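Local coordinates for galactose mutarotase-like protein (Clostridium acetobutylicum, PDB 3OS7), which probably binds sugars and acts as an aldose 1-epimerase, interconverting the alpha and beta anomers of aldoses, at residues 48-53 with 191-196; 198-203 with 266-271. One frame throughout, in Å; residues are numbered along the deposited sequence. Where two conformers were deposited one is given.

Contact 1. Residues 48-53 with 191-196. With EDO (1,2-ethanediol), chain I.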
loop_
_atom_site.group_PDB
_atom_site.type_symbol
_atom_site.label_atom_id
_atom_site.label_comp_id
_atom_site.label_asym_id
_atom_site.label_seq_id
_atom_site.Cartn_x
_atom_site.Cartn_y
_atom_site.Cartn_z
ATOM N N LYS A 48 17.277 5.507 -16.047
ATOM C CA LYS A 48 17.052 6.821 -15.440
ATOM C C LYS A 48 17.738 6.946 -14.088
ATOM O O LYS A 48 17.804 8.029 -13.531
ATOM C CB LYS A 48 15.558 7.102 -15.301
ATOM C CG LYS A 48 14.838 7.270 -16.623
ATOM C CD LYS A 48 13.405 7.699 -16.383
ATOM C CE LYS A 48 12.621 7.818 -17.686
ATOM N NZ LYS A 48 11.274 8.442 -17.444
ATOM N N GLY A 49 18.237 5.835 -13.561
ATOM C CA GLY A 49 18.851 5.814 -12.255
ATOM C C GLY A 49 17.861 5.981 -11.109
ATOM O O GLY A 49 18.229 6.483 -10.039
ATOM N N VAL A 50 16.613 5.574 -11.321
ATOM C CA VAL A 50 15.560 5.798 -10.325
ATOM C C VAL A 50 15.189 4.459 -9.717
ATOM O O VAL A 50 15.000 3.470 -10.457
ATOM C CB VAL A 50 14.323 6.465 -10.925
ATOM C CG1 VAL A 50 13.163 6.477 -9.924
ATOM C CG2 VAL A 50 14.659 7.893 -11.397
ATOM N N THR A 51 15.138 4.409 -8.382
ATOM C CA THR A 51 14.591 3.260 -7.681
ATOM C C THR A 51 13.484 3.765 -6.751
ATOM O O THR A 51 13.725 4.520 -5.806
ATOM C CB THR A 51 15.649 2.390 -6.950
ATOM O OG1 THR A 51 14.977 1.367 -6.210
ATOM C CG2 THR A 51 16.517 3.198 -6.016
ATOM N N ILE A 52 12.263 3.353 -7.049
ATOM C CA ILE A 52 11.073 3.936 -6.398
ATOM C C ILE A 52 10.796 3.397 -4.992
ATOM O O ILE A 52 10.500 4.155 -4.074
ATOM C CB ILE A 52 9.832 3.703 -7.253
ATOM C CG1 ILE A 52 9.970 4.426 -8.594
ATOM C CG2 ILE A 52 8.545 4.113 -6.484
ATOM C CD1 ILE A 52 8.795 4.168 -9.551
ATOM N N LEU A 53 10.825 2.088 -4.842
ATOM C CA LEU A 53 10.365 1.432 -3.617
ATOM C C LEU A 53 11.533 1.087 -2.700
ATOM O O LEU A 53 12.590 0.635 -3.157
ATOM C CB LEU A 53 9.599 0.123 -3.909
ATOM C CG LEU A 53 8.301 0.280 -4.701
ATOM C CD1 LEU A 53 7.755 -1.055 -5.228
ATOM C CD2 LEU A 53 7.254 1.079 -3.875
ATOM N N PRO A 191 15.700 10.179 -0.840
ATOM C CA PRO A 191 15.579 10.319 -2.270
ATOM C C PRO A 191 15.473 8.986 -3.023
ATOM O O PRO A 191 15.846 7.933 -2.506
ATOM C CB PRO A 191 16.896 11.023 -2.646
ATOM C CG PRO A 191 17.871 10.423 -1.747
ATOM C CD PRO A 191 17.122 10.302 -0.423
ATOM N N PHE A 192 15.043 9.077 -4.265
ATOM C CA PHE A 192 14.868 7.920 -5.134
ATOM C C PHE A 192 15.880 7.885 -6.289
ATOM O O PHE A 192 15.840 6.996 -7.139
ATOM C CB PHE A 192 13.431 7.872 -5.650
ATOM C CG PHE A 192 12.957 9.163 -6.310
ATOM C CD1 PHE A 192 13.427 9.533 -7.551
ATOM C CD2 PHE A 192 12.024 9.983 -5.686
ATOM C CE1 PHE A 192 12.986 10.689 -8.157
ATOM C CE2 PHE A 192 11.601 11.150 -6.294
ATOM C CZ PHE A 192 12.069 11.492 -7.533
ATOM N N ILE A 193 16.813 8.840 -6.299
ATOM C CA ILE A 193 17.853 8.878 -7.316
ATOM C C ILE A 193 19.186 9.204 -6.642
ATOM O O ILE A 193 19.222 9.888 -5.624
ATOM C CB ILE A 193 17.481 9.888 -8.439
ATOM C CG1 ILE A 193 18.471 9.806 -9.602
ATOM C CG2 ILE A 193 17.369 11.326 -7.897
ATOM C CD1 ILE A 193 17.863 10.217 -10.930
ATOM N N GLU A 194 20.276 8.676 -7.202
ATOM C CA GLU A 194 21.622 8.970 -6.677
ATOM C C GLU A 194 22.036 10.411 -6.981
ATOM O O GLU A 194 21.573 11.025 -7.948
ATOM C CB GLU A 194 22.658 7.999 -7.265
ATOM C CG GLU A 194 23.661 7.516 -6.244
ATOM C CD GLU A 194 23.070 6.468 -5.319
ATOM O OE1 GLU A 194 22.284 6.839 -4.412
ATOM O OE2 GLU A 194 23.399 5.270 -5.508
ATOM N N GLY A 195 22.899 10.963 -6.139
ATOM C CA GLY A 195 23.376 12.327 -6.334
ATOM C C GLY A 195 22.338 13.363 -5.965
ATOM O O GLY A 195 22.366 14.499 -6.448
ATOM N N SER A 196 21.400 12.969 -5.115
ATOM C CA SER A 196 20.422 13.895 -4.598
ATOM C C SER A 196 20.395 13.760 -3.079
ATOM O O SER A 196 21.289 13.135 -2.513
ATOM C CB SER A 196 19.069 13.624 -5.217
ATOM O OG SER A 196 18.220 14.649 -4.805
HETATM C C1 EDO I . 17.779 5.276 -3.160
HETATM O O1 EDO I . 18.506 4.151 -2.667
HETATM C C2 EDO I . 18.773 6.364 -3.518
HETATM O O2 EDO I . 19.461 5.966 -4.706
HETATM O O HOH W 1 20.573 6.994 -9.354
#
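V50 and F192 lie side by side and point the same way, with V50 CG1 3.9 Å from F192 CD1; this methyl reaches the ring obliquely. V50 CG1 stands anti to its backbone N (chi1 171°), a torsion that directs it to the ring. F192 CG sits between its own backbone N and carbonyl carbon (chi1 53°), and F192 CB lies 3.4 Å from T51 O. The other branch, V50 CG2, slants across I193. I193 was deposited in two conformers, so the contact of its CD1 is doubtful, as is that of I193 CG1 with G49 O at 3.4 Å. The F192 ring continues onto V275 of strand 273-279 and I266 of strand 263-268.

A backbone bond runs from T51 N to F192 O, 3.0 Å long and nearly straight at 164°. G49 and V50 lie together opposite D45 of strand 39-45, which makes a G1 beta bulge with glycine at positive phi. E194 OE1 accepts from O2 of an ethanediol, probably from the crystallisation liquor.

F192 O thus takes both the T51 N-H and the CA-H of V50, at 3.4 Å from V50 CA, while a water accepting from E194 N at 2.7 Å and donating to G49 O joins the two backbones a second time.

Contact 2. Residues 198-203 with 266-271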
loop_
_atom_site.group_PDB
_atom_site.type_symbol
_atom_site.label_atom_id
_atom_site.label_comp_id
_atom_site.label_asym_id
_atom_site.label_seq_id
_atom_site.Cartn_x
_atom_site.Cartn_y
_atom_site.Cartn_z
ATOM N N ASP A 198 17.658 13.716 0.676
ATOM C CA ASP A 198 16.278 13.642 1.190
ATOM C C ASP A 198 15.573 15.021 1.217
ATOM O O ASP A 198 14.368 15.110 0.910
ATOM C CB ASP A 198 16.178 12.912 2.549
ATOM C CG ASP A 198 17.076 13.497 3.631
ATOM O OD1 ASP A 198 17.715 14.541 3.394
ATOM O OD2 ASP A 198 17.127 12.896 4.740
ATOM N N SER A 199 16.329 16.091 1.496
ATOM C CA SER A 199 15.819 17.472 1.541
ATOM C C SER A 199 15.425 18.033 0.172
ATOM O O SER A 199 14.816 19.090 0.078
ATOM C CB SER A 199 16.895 18.391 2.146
ATOM O OG SER A 199 18.097 18.338 1.385
ATOM N N ASN A 200 15.814 17.361 -0.905
ATOM C CA ASN A 200 15.427 17.791 -2.236
ATOM C C ASN A 200 14.035 17.309 -2.641
ATOM O O ASN A 200 13.551 17.690 -3.699
ATOM C CB ASN A 200 16.423 17.316 -3.274
ATOM C CG ASN A 200 17.769 17.943 -3.084
ATOM O OD1 ASN A 200 17.885 18.889 -2.316
ATOM N ND2 ASN A 200 18.795 17.398 -3.729
ATOM N N CYS A 201 13.421 16.453 -1.829
ATOM C CA CYS A 201 12.163 15.823 -2.219
ATOM C C CYS A 201 10.951 16.499 -1.594
ATOM O O CYS A 201 10.935 16.750 -0.394
ATOM C CB CYS A 201 12.155 14.360 -1.852
ATOM S SG CYS A 201 13.321 13.401 -2.847
ATOM N N ARG A 202 9.929 16.745 -2.424
ATOM C CA ARG A 202 8.655 17.286 -1.953
ATOM C C ARG A 202 7.546 16.289 -2.236
ATOM O O ARG A 202 7.496 15.719 -3.327
ATOM C CB ARG A 202 8.308 18.569 -2.669
ATOM C CG ARG A 202 9.366 19.649 -2.604
ATOM C CD ARG A 202 9.381 20.282 -1.265
ATOM N NE ARG A 202 9.978 21.611 -1.306
ATOM C CZ ARG A 202 9.732 22.559 -0.409
ATOM N NH1 ARG A 202 8.890 22.327 0.612
ATOM N NH2 ARG A 202 10.310 23.754 -0.540
ATOM N N VAL A 203 6.657 16.104 -1.270
ATOM C CA VAL A 203 5.514 15.190 -1.425
ATOM C C VAL A 203 4.193 15.970 -1.616
ATOM O O VAL A 203 3.877 16.852 -0.832
ATOM C CB VAL A 203 5.382 14.205 -0.249
ATOM C CG1 VAL A 203 4.115 13.356 -0.428
ATOM C CG2 VAL A 203 6.617 13.262 -0.216
ATOM N N ILE A 266 6.085 12.368 -5.575
ATOM C CA ILE A 266 7.321 12.775 -4.905
ATOM C C ILE A 266 8.168 13.436 -5.992
ATOM O O ILE A 266 8.512 12.794 -6.984
ATOM C CB ILE A 266 8.095 11.609 -4.290
ATOM C CG1 ILE A 266 7.187 10.741 -3.419
ATOM C CG2 ILE A 266 9.330 12.128 -3.507
ATOM C CD1 ILE A 266 7.894 9.436 -2.881
ATOM N N GLU A 267 8.447 14.726 -5.814
ATOM C CA GLU A 267 9.145 15.551 -6.801
ATOM C C GLU A 267 10.543 15.856 -6.284
ATOM O O GLU A 267 10.706 16.304 -5.148
ATOM C CB GLU A 267 8.415 16.882 -7.033
ATOM C CG GLU A 267 7.102 16.730 -7.827
ATOM C CD GLU A 267 6.377 18.020 -8.081
ATOM O OE1 GLU A 267 6.865 19.092 -7.658
ATOM O OE2 GLU A 267 5.319 17.960 -8.734
ATOM N N ASP A 268 11.523 15.605 -7.141
ATOM C CA ASP A 268 12.904 16.047 -6.940
ATOM C C ASP A 268 13.258 16.996 -8.089
ATOM O O ASP A 268 13.730 16.592 -9.162
ATOM C CB ASP A 268 13.839 14.842 -6.898
ATOM C CG ASP A 268 15.228 15.204 -6.472
ATOM O OD1 ASP A 268 15.587 16.405 -6.611
ATOM O OD2 ASP A 268 15.947 14.288 -5.996
ATOM N N ALA A 269 12.975 18.267 -7.858
ATOM C CA ALA A 269 13.224 19.314 -8.832
ATOM C C ALA A 269 14.700 19.349 -9.239
ATOM O O ALA A 269 15.011 19.545 -10.401
ATOM C CB ALA A 269 12.732 20.736 -8.271
ATOM N N SER A 270 15.587 19.090 -8.290
ATOM C CA SER A 270 17.033 19.097 -8.547
ATOM C C SER A 270 17.408 18.108 -9.652
ATOM O O SER A 270 18.395 18.316 -10.365
ATOM C CB SER A 270 17.825 18.810 -7.254
ATOM O OG SER A 270 17.957 17.407 -6.989
ATOM N N LYS A 271 16.618 17.037 -9.804
ATOM C CA LYS A 271 16.851 16.050 -10.867
ATOM C C LYS A 271 15.764 16.056 -11.949
ATOM O O LYS A 271 15.735 15.185 -12.809
ATOM C CB LYS A 271 16.973 14.666 -10.232
ATOM C CG LYS A 271 18.145 14.550 -9.279
ATOM C CD LYS A 271 19.458 14.652 -10.064
ATOM C CE LYS A 271 20.679 14.383 -9.208
ATOM N NZ LYS A 271 21.900 14.349 -10.084
#
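Strands 201-213 and 263-268 pair antiparallel in the beta-rich galactose mutarotase-like fold, and at one end of the pairing both chains turn into 3-10 segments, 198-200 leading in and 269-271 leading out. The two short strand segments approach to 4.6 Å between axes, with their directions 153° apart.

R202 and E267 form the hydrogen-bonded pair: R202 N donates to E267 O at 2.9 Å, and E267 N to R202 O at 2.8 Å. The next pair, V203 with I266, is non-hydrogen-bonded. C201, V203, I266 and D268 face one way and R202 and E267 the other.

On the first face I266 splits its branches between two neighbours. Its CG1, anti to the carbonyl carbon (chi1 -50°), lies 4.1 Å from V203 CG2, the two side chains running alongside each other, while I266 CG2 reaches C201 CB at 4.0 Å. At the strand end, D268 OD1 comes within 3.6 Å of N200 CB. The same OD1 accepts from S270 OG at 2.6 Å, on the syn side and 21° out of the carboxylate plane, and weakly from K271 N; D268 OD2 takes a hydrogen bond from S196 OG. On the second face, E267 sends its carboxylate to R274 and K204, both salt-bridged to OE2, while its CB stays beside R202 O.

The face of C201, V203, I266 and D268 is therefore apolar along I266 and turns polar at D268, where C201 SG lies 4.2 Å from D268 OD2; on the other face E267 is paired with two basic residues. With two hydroxyls gripping it, one on each oxygen, the buried D268 carboxylate has its rotation fixed, and these donors would probably favour its ionised form.

Contacts 1 and 2 lie about 10 Å apart, centre to centre, on the same side of the chain's centre. They come in series along the chain: the first closes with 191-196, and after one intervening residue the second opens at 198-203. Contact 1 brings strand 50-51, one of the two outermost strands of a five-stranded antiparallel sheet, against the loop after strand 178-189; contact 2 pairs strands 201-213 and 263-268. The two touch directly, G195 O lying 3.2 Å from K271 CE and F192 CE2 3.6 Å from I266 O. The loop between strands 178-189 and 201-213 thus connects the edge of the five-stranded sheet to the neighbouring strand pair.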